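Local coordinates for phosphotriesterase homology protein (Escherichia coli, PDB 1BF6) that hydrolyses phosphorylated glyceryl acetates, as well as aromatic acetates and propionates, as a monomeric two-zinc hydrolase of the phosphotriesterase family, at residues A[37-42]-A[72-77]; A[63-68]-A[115-120]. All coordinates share one frame; numbering follows the deposited sequence.

Overall arrangement
From the N terminus, the chain passes the zinc ligands His-11 and His-13 and enters helix 32-44, where contact 1 starts. It continues through strand 47-52 and helix 62-72, and contact 1 closes this 29-residue loop at 72-77, tying helix 32-44 to the start of strand 75-80. Contact 2 starts inside that loop, on helix 62-72, and closes beyond it at 115-120, so the two contacts cross rather than nest. Their centres are about 13 Å apart, and they meet where Met-39 packs on Val-68 and Val-76 on Met-65. Helix 62-72 thus lies between helix 32-44 and the chain leading to strand 122-126 of the TIM-type barrel.

Contact 1. Residues A[37-42]-A[72-77]; sequences QEMNDL and TGINVV
On the outer layer of the TIM-type barrel of the phosphotriesterase family, helix 32-44 packs against the turn that leads from helix 62-72 into strand 75-80. Thr-72 closes helix 62-72 and Gly-73 breaks it with a positive phi of 85°; beyond it Ile-74 turns its side chain to helix 32-44. Met-39 lies at the middle of the contact. Met-39 CB rests 3.8 Å from Thr-72 OG1, and the chain then bends at both chi2 and chi3 and runs aslant over Ile-74. Met-39 CG lies 4.1 Å from CG2 of Ile-74, while its SD comes within 3.8 Å of that residue's terminal methyl CD1. Ile-74 reaches this point because CG1 is anti to its backbone N and chi2 is also extended, which carries CD1 to the sulfur of Met-39. There Leu-42 CD1 closes on Ile-74 CD1 at 4.2 Å. Val-50 of the neighbouring barrel strand and Met-43 also touch Ile-74, and Leu-42 packs on Val-47. At the more open end, Asn-40 comes to Thr-72 at a slant, and its ND2 presses to 3.2 Å from Thr-72 CG2, a tight approach of amide to methyl with no hydrogen bond across it. The threonine holds this methyl toward the asparagine by placing OG1 between its own backbone N and carbonyl carbon (chi1 67°). In that position OG1 donates to the carbonyl O of Val-68, one turn back, and takes a weak but nearly straight bond from Ile-74 N (3.4 Å, 167°). The hydroxyl is therefore spent within its own helix end and turn, fixing which face of Thr-72 meets helix 32-44. With no hydrogen bond across it, the contact probably rests mainly on dispersion and fit among Met-39, Leu-42 and Ile-74, with the Asn-40 amide against the Thr-72 methyl at its edge.

Contact 2. Residues A[63-68]-A[115-120]; sequences QFMLDV and TELKAG
Leu-66 carries most of this contact, its isobutyl group wedged against three successive residues of the 115-120 segment. Leu-66 CD1 meets Thr-115 CB at 3.8 Å and the carboxylate of Glu-116, whose OE2 lies 3.6 Å from it. The other methyl, Leu-66 CD2, lies against Leu-117 CB (3.8 Å), the two side chains running antiparallel alongside one another. Deeper in, Met-65 CE approaches Leu-117 CD2 at 4.3 Å. Nearer the surface Gln-63 OE1 abuts Thr-115 CG2, and two waters link the glutamine to Glu-116: one donates to Gln-63 OE1 (2.6 Å) and to Glu-116 OE1, the other accepts from Gln-63 NE2 and donates only weakly to Glu-116 OE2. The contact thus sets the barrel's outer helix 62-72 against the segment approaching strand 122-126. Gln-63 is held by Asp-67 one turn on, where Gln-63 NE2 donates to Asp-67 OD1 (3.0 Å) from above the carboxylate plane. Thr-115 forms an ST turn, its OG1 accepting from Leu-117 N (3.2 Å) while also bonded to Ile-112 O. An alanine here would lose that hydroxyl and the CG2 methyl, and would probably loosen the turn that presents Leu-117 to the helix. Leu-117 also touches Met-69, farther along the same helix, and Ala-78 of strand 75-80.

Contact 1. Residues A[37-42]-A[72-77]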
ATOM      1  N   GLN A  37      14.998   8.655 -10.503  1.00 13.12           N
ATOM      2  CA  GLN A  37      16.266   7.955 -10.282  1.00 13.76           C
ATOM      3  C   GLN A  37      16.040   6.726  -9.399  1.00 14.22           C
ATOM      4  O   GLN A  37      16.609   5.657  -9.657  1.00 13.96           O
ATOM      5  CB  GLN A  37      17.303   8.896  -9.649  1.00 15.00           C
ATOM      6  CG  GLN A  37      17.838   9.965 -10.614  1.00 20.13           C
ATOM      7  CD  GLN A  37      18.358  11.229  -9.910  1.00 24.72           C
ATOM      8  OE1 GLN A  37      18.800  11.195  -8.751  1.00 25.95           O
ATOM      9  NE2 GLN A  37      18.295  12.355 -10.615  1.00 26.27           N
ATOM     10  N   GLU A  38      15.180   6.868  -8.388  1.00 11.00           N
ATOM     11  CA  GLU A  38      14.858   5.766  -7.484  1.00  9.76           C
ATOM     12  C   GLU A  38      14.140   4.639  -8.232  1.00 10.11           C
ATOM     13  O   GLU A  38      14.321   3.467  -7.914  1.00 11.23           O
ATOM     14  CB  GLU A  38      13.977   6.257  -6.338  1.00 10.87           C
ATOM     15  CG  GLU A  38      14.648   7.288  -5.420  1.00 10.89           C
ATOM     16  CD  GLU A  38      15.405   6.671  -4.249  1.00 12.42           C
ATOM     17  OE1 GLU A  38      15.374   5.434  -4.060  1.00 11.28           O
ATOM     18  OE2 GLU A  38      16.020   7.444  -3.483  1.00 14.81           O
ATOM     19  N   MET A  39      13.318   4.994  -9.218  1.00 11.10           N
ATOM     20  CA  MET A  39      12.592   3.979  -9.985  1.00  9.98           C
ATOM     21  C   MET A  39      13.568   3.238 -10.890  1.00 11.26           C
ATOM     22  O   MET A  39      13.442   2.034 -11.069  1.00 13.28           O
ATOM     23  CB  MET A  39      11.430   4.591 -10.784  1.00 10.07           C
ATOM     24  CG  MET A  39      10.315   5.199  -9.914  1.00  6.84           C
ATOM     25  SD  MET A  39       9.554   4.094  -8.703  1.00 10.47           S
ATOM     26  CE  MET A  39      10.245   4.726  -7.125  1.00 11.58           C
ATOM     27  N   ASN A  40      14.559   3.948 -11.426  1.00 12.87           N
ATOM     28  CA  ASN A  40      15.579   3.317 -12.265  1.00 14.24           C
ATOM     29  C   ASN A  40      16.391   2.328 -11.421  1.00 13.91           C
ATOM     30  O   ASN A  40      16.733   1.241 -11.891  1.00 13.74           O
ATOM     31  CB  ASN A  40      16.511   4.361 -12.889  1.00 15.32           C
ATOM     32  CG  ASN A  40      15.847   5.156 -13.998  1.00 17.76           C
ATOM     33  OD1 ASN A  40      16.261   6.276 -14.307  1.00 20.40           O
ATOM     34  ND2 ASN A  40      14.837   4.576 -14.621  1.00 17.22           N
ATOM     35  N   ASP A  41      16.672   2.693 -10.168  1.00 12.95           N
ATOM     36  CA  ASP A  41      17.417   1.818  -9.254  1.00 12.41           C
ATOM     37  C   ASP A  41      16.591   0.556  -8.979  1.00 13.71           C
ATOM     38  O   ASP A  41      17.124  -0.553  -8.909  1.00 11.98           O
ATOM     39  CB  ASP A  41      17.701   2.525  -7.919  1.00 12.33           C
ATOM     40  CG  ASP A  41      18.638   3.726  -8.055  1.00 12.19           C
ATOM     41  OD1 ASP A  41      19.140   4.004  -9.169  1.00 14.00           O
ATOM     42  OD2 ASP A  41      18.855   4.404  -7.029  1.00 13.14           O
ATOM     43  N   LEU A  42      15.287   0.741  -8.789  1.00 11.70           N
ATOM     44  CA  LEU A  42      14.400  -0.387  -8.545  1.00 11.69           C
ATOM     45  C   LEU A  42      14.403  -1.334  -9.751  1.00 10.31           C
ATOM     46  O   LEU A  42      14.447  -2.552  -9.584  1.00 10.74           O
ATOM     47  CB  LEU A  42      12.967   0.095  -8.278  1.00 11.10           C
ATOM     48  CG  LEU A  42      12.620   0.692  -6.914  1.00  8.43           C
ATOM     49  CD1 LEU A  42      11.139   1.098  -6.924  1.00  9.95           C
ATOM     50  CD2 LEU A  42      12.898  -0.301  -5.800  1.00  8.12           C
ATOM     51  N   THR A  72      10.991   6.279 -16.873  1.00 15.65           N
ATOM     52  CA  THR A  72      11.673   5.075 -16.396  1.00 13.84           C
ATOM     53  C   THR A  72      11.185   3.708 -16.900  1.00 15.21           C
ATOM     54  O   THR A  72      11.908   2.714 -16.796  1.00 14.74           O
ATOM     55  CB  THR A  72      11.637   5.042 -14.863  1.00 14.11           C
ATOM     56  OG1 THR A  72      10.284   4.862 -14.418  1.00 14.43           O
ATOM     57  CG2 THR A  72      12.152   6.353 -14.294  1.00 11.89           C
ATOM     58  N   GLY A  73       9.957   3.638 -17.408  1.00 12.95           N
ATOM     59  CA  GLY A  73       9.442   2.364 -17.878  1.00 11.86           C
ATOM     60  C   GLY A  73       8.831   1.526 -16.767  1.00 13.06           C
ATOM     61  O   GLY A  73       8.328   0.425 -17.011  1.00 11.73           O
ATOM     62  N   ILE A  74       8.884   2.018 -15.532  1.00 11.82           N
ATOM     63  CA  ILE A  74       8.293   1.265 -14.442  1.00 11.89           C
ATOM     64  C   ILE A  74       6.766   1.393 -14.573  1.00 11.85           C
ATOM     65  O   ILE A  74       6.272   2.306 -15.237  1.00  9.65           O
ATOM     66  CB  ILE A  74       8.784   1.753 -13.058  1.00 12.35           C
ATOM     67  CG1 ILE A  74       8.621   0.621 -12.034  1.00 12.39           C
ATOM     68  CG2 ILE A  74       8.064   3.049 -12.650  1.00 13.23           C
ATOM     69  CD1 ILE A  74       9.320   0.846 -10.730  1.00 14.16           C
ATOM     70  N   ASN A  75       6.042   0.408 -14.052  1.00 12.47           N
ATOM     71  CA  ASN A  75       4.582   0.441 -14.108  1.00 13.30           C
ATOM     72  C   ASN A  75       4.025   0.883 -12.762  1.00 11.71           C
ATOM     73  O   ASN A  75       4.348   0.311 -11.722  1.00 10.19           O
ATOM     74  CB  ASN A  75       4.001  -0.923 -14.488  1.00 14.69           C
ATOM     75  CG  ASN A  75       2.482  -0.884 -14.614  1.00 17.57           C
ATOM     76  OD1 ASN A  75       1.763  -1.582 -13.892  1.00 18.58           O
ATOM     77  ND2 ASN A  75       1.988  -0.054 -15.531  1.00 18.23           N
ATOM     78  N   VAL A  76       3.174   1.899 -12.784  1.00 11.94           N
ATOM     79  CA  VAL A  76       2.590   2.405 -11.552  1.00 11.67           C
ATOM     80  C   VAL A  76       1.074   2.192 -11.513  1.00 11.06           C
ATOM     81  O   VAL A  76       0.359   2.623 -12.421  1.00 12.86           O
ATOM     82  CB  VAL A  76       2.873   3.910 -11.381  1.00 12.16           C
ATOM     83  CG1 VAL A  76       2.198   4.426 -10.122  1.00 10.53           C
ATOM     84  CG2 VAL A  76       4.384   4.166 -11.322  1.00 12.36           C
ATOM     85  N   VAL A  77       0.602   1.513 -10.473  1.00  9.54           N
ATOM     86  CA  VAL A  77      -0.826   1.293 -10.301  1.00 10.88           C
ATOM     87  C   VAL A  77      -1.335   2.355  -9.328  1.00 10.29           C
ATOM     88  O   VAL A  77      -0.952   2.361  -8.158  1.00  9.24           O
ATOM     89  CB  VAL A  77      -1.140  -0.109  -9.729  1.00 11.68           C
ATOM     90  CG1 VAL A  77      -2.651  -0.255  -9.486  1.00 10.30           C
ATOM     91  CG2 VAL A  77      -0.630  -1.196 -10.692  1.00 11.52           C
TER

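Contact 2. Residues A[63-68]-A[115-120]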
ATOM      1  N   GLN A  63      -0.607  13.006 -13.290  1.00  8.03           N
ATOM      2  CA  GLN A  63       0.327  13.390 -14.341  1.00 10.24           C
ATOM      3  C   GLN A  63       1.770  13.047 -13.967  1.00 10.96           C
ATOM      4  O   GLN A  63       2.527  12.522 -14.787  1.00 10.65           O
ATOM      5  CB  GLN A  63       0.201  14.875 -14.671  1.00  9.81           C
ATOM      6  CG  GLN A  63       0.903  15.246 -15.948  1.00 13.48           C
ATOM      7  CD  GLN A  63       0.393  14.454 -17.134  1.00 15.18           C
ATOM      8  OE1 GLN A  63      -0.790  14.522 -17.473  1.00 20.11           O
ATOM      9  NE2 GLN A  63       1.271  13.682 -17.758  1.00 14.39           N
ATOM     10  N   PHE A  64       2.110  13.298 -12.707  1.00 12.36           N
ATOM     11  CA  PHE A  64       3.439  13.022 -12.166  1.00 11.95           C
ATOM     12  C   PHE A  64       3.740  11.538 -12.304  1.00 12.62           C
ATOM     13  O   PHE A  64       4.858  11.153 -12.659  1.00 10.93           O
ATOM     14  CB  PHE A  64       3.455  13.413 -10.689  1.00 13.41           C
ATOM     15  CG  PHE A  64       4.809  13.333 -10.040  1.00 13.48           C
ATOM     16  CD1 PHE A  64       5.308  12.121  -9.572  1.00 14.79           C
ATOM     17  CD2 PHE A  64       5.555  14.492  -9.832  1.00 15.55           C
ATOM     18  CE1 PHE A  64       6.528  12.066  -8.899  1.00 16.12           C
ATOM     19  CE2 PHE A  64       6.773  14.449  -9.161  1.00 16.94           C
ATOM     20  CZ  PHE A  64       7.256  13.241  -8.697  1.00 15.97           C
ATOM     21  N   MET A  65       2.739  10.706 -12.001  1.00 12.25           N
ATOM     22  CA  MET A  65       2.892   9.254 -12.099  1.00 12.87           C
ATOM     23  C   MET A  65       3.010   8.809 -13.559  1.00 12.99           C
ATOM     24  O   MET A  65       3.804   7.918 -13.876  1.00 13.45           O
ATOM     25  CB  MET A  65       1.740   8.536 -11.384  1.00 11.70           C
ATOM     26  CG  MET A  65       1.679   8.836  -9.881  1.00 12.32           C
ATOM     27  SD  MET A  65       0.522   7.833  -8.935  1.00 11.66           S
ATOM     28  CE  MET A  65      -1.049   8.623  -9.368  1.00 11.11           C
ATOM     29  N   LEU A  66       2.238   9.442 -14.445  1.00 12.35           N
ATOM     30  CA  LEU A  66       2.282   9.128 -15.874  1.00 12.83           C
ATOM     31  C   LEU A  66       3.672   9.463 -16.411  1.00 13.31           C
ATOM     32  O   LEU A  66       4.226   8.732 -17.244  1.00 12.60           O
ATOM     33  CB  LEU A  66       1.251   9.958 -16.651  1.00 14.04           C
ATOM     34  CG  LEU A  66      -0.224   9.540 -16.588  1.00 15.49           C
ATOM     35  CD1 LEU A  66      -1.079  10.612 -17.259  1.00 12.33           C
ATOM     36  CD2 LEU A  66      -0.411   8.179 -17.270  1.00 14.80           C
ATOM     37  N   ASP A  67       4.210  10.589 -15.940  1.00 12.93           N
ATOM     38  CA  ASP A  67       5.528  11.058 -16.352  1.00 13.92           C
ATOM     39  C   ASP A  67       6.632  10.130 -15.861  1.00 12.51           C
ATOM     40  O   ASP A  67       7.553   9.823 -16.619  1.00 14.60           O
ATOM     41  CB  ASP A  67       5.780  12.487 -15.858  1.00 13.19           C
ATOM     42  CG  ASP A  67       4.908  13.519 -16.558  1.00 15.29           C
ATOM     43  OD1 ASP A  67       4.264  13.195 -17.579  1.00 15.30           O
ATOM     44  OD2 ASP A  67       4.864  14.665 -16.077  1.00 16.18           O
ATOM     45  N   VAL A  68       6.544   9.696 -14.599  1.00 13.74           N
ATOM     46  CA  VAL A  68       7.538   8.786 -14.029  1.00 12.61           C
ATOM     47  C   VAL A  68       7.583   7.512 -14.873  1.00 14.06           C
ATOM     48  O   VAL A  68       8.660   7.047 -15.225  1.00 14.77           O
ATOM     49  CB  VAL A  68       7.235   8.440 -12.544  1.00 12.71           C
ATOM     50  CG1 VAL A  68       8.055   7.240 -12.094  1.00 13.29           C
ATOM     51  CG2 VAL A  68       7.559   9.629 -11.652  1.00 11.09           C
ATOM     52  N   THR A 115      -6.736  13.073 -16.209  1.00 14.64           N
ATOM     53  CA  THR A 115      -5.851  12.396 -17.150  1.00 14.99           C
ATOM     54  C   THR A 115      -6.472  11.090 -17.643  1.00 17.30           C
ATOM     55  O   THR A 115      -7.536  10.667 -17.179  1.00 18.20           O
ATOM     56  CB  THR A 115      -4.466  12.051 -16.505  1.00 13.22           C
ATOM     57  OG1 THR A 115      -4.632  11.014 -15.528  1.00 12.36           O
ATOM     58  CG2 THR A 115      -3.857  13.266 -15.825  1.00 12.68           C
ATOM     59  N   GLU A 116      -5.744  10.423 -18.531  1.00 19.09           N
ATOM     60  CA  GLU A 116      -6.151   9.148 -19.102  1.00 19.94           C
ATOM     61  C   GLU A 116      -5.885   7.997 -18.117  1.00 18.41           C
ATOM     62  O   GLU A 116      -6.409   6.897 -18.290  1.00 20.54           O
ATOM     63  CB  GLU A 116      -5.396   8.909 -20.420  1.00 22.47           C
ATOM     64  CG  GLU A 116      -3.861   8.713 -20.272  1.00 26.83           C
ATOM     65  CD  GLU A 116      -3.028   9.999 -20.407  1.00 30.56           C
ATOM     66  OE1 GLU A 116      -3.550  11.124 -20.190  1.00 27.99           O
ATOM     67  OE2 GLU A 116      -1.821   9.871 -20.729  1.00 32.52           O
ATOM     68  N   LEU A 117      -5.074   8.246 -17.088  1.00 15.68           N
ATOM     69  CA  LEU A 117      -4.760   7.223 -16.087  1.00 14.29           C
ATOM     70  C   LEU A 117      -5.995   6.914 -15.229  1.00 13.39           C
ATOM     71  O   LEU A 117      -6.752   7.820 -14.879  1.00 12.90           O
ATOM     72  CB  LEU A 117      -3.589   7.689 -15.187  1.00 15.14           C
ATOM     73  CG  LEU A 117      -3.047   6.726 -14.114  1.00 15.14           C
ATOM     74  CD1 LEU A 117      -2.584   5.417 -14.772  1.00 15.89           C
ATOM     75  CD2 LEU A 117      -1.895   7.357 -13.339  1.00 15.67           C
ATOM     76  N   LYS A 118      -6.194   5.635 -14.901  1.00 11.93           N
ATOM     77  CA  LYS A 118      -7.324   5.204 -14.080  1.00 11.55           C
ATOM     78  C   LYS A 118      -6.827   4.540 -12.816  1.00 10.97           C
ATOM     79  O   LYS A 118      -5.745   3.949 -12.811  1.00 11.52           O
ATOM     80  CB  LYS A 118      -8.196   4.189 -14.842  1.00 12.28           C
ATOM     81  CG  LYS A 118      -8.868   4.736 -16.089  1.00 12.91           C
ATOM     82  CD  LYS A 118      -9.515   3.625 -16.893  1.00 19.12           C
ATOM     83  CE  LYS A 118     -10.116   4.159 -18.188  1.00 19.90           C
ATOM     84  NZ  LYS A 118      -9.075   4.790 -19.045  1.00 24.49           N
ATOM     85  N   ALA A 119      -7.621   4.615 -11.749  1.00  8.50           N
ATOM     86  CA  ALA A 119      -7.265   3.959 -10.499  1.00  9.50           C
ATOM     87  C   ALA A 119      -7.424   2.441 -10.687  1.00 11.02           C
ATOM     88  O   ALA A 119      -8.429   1.971 -11.248  1.00  8.93           O
ATOM     89  CB  ALA A 119      -8.157   4.446  -9.359  1.00 10.36           C
ATOM     90  N   GLY A 120      -6.410   1.687 -10.264  1.00  9.27           N
ATOM     91  CA  GLY A 120      -6.456   0.243 -10.378  1.00  6.66           C
ATOM     92  C   GLY A 120      -6.743  -0.470  -9.074  1.00  8.67           C
ATOM     93  O   GLY A 120      -6.873  -1.697  -9.064  1.00 10.89           O
TER
HETATM   94  O   HOH W   1       0.999  11.715 -20.273  1.00 28.14           O
HETATM   95  O   HOH W   2      -2.303  13.453 -19.355  1.00 32.25           O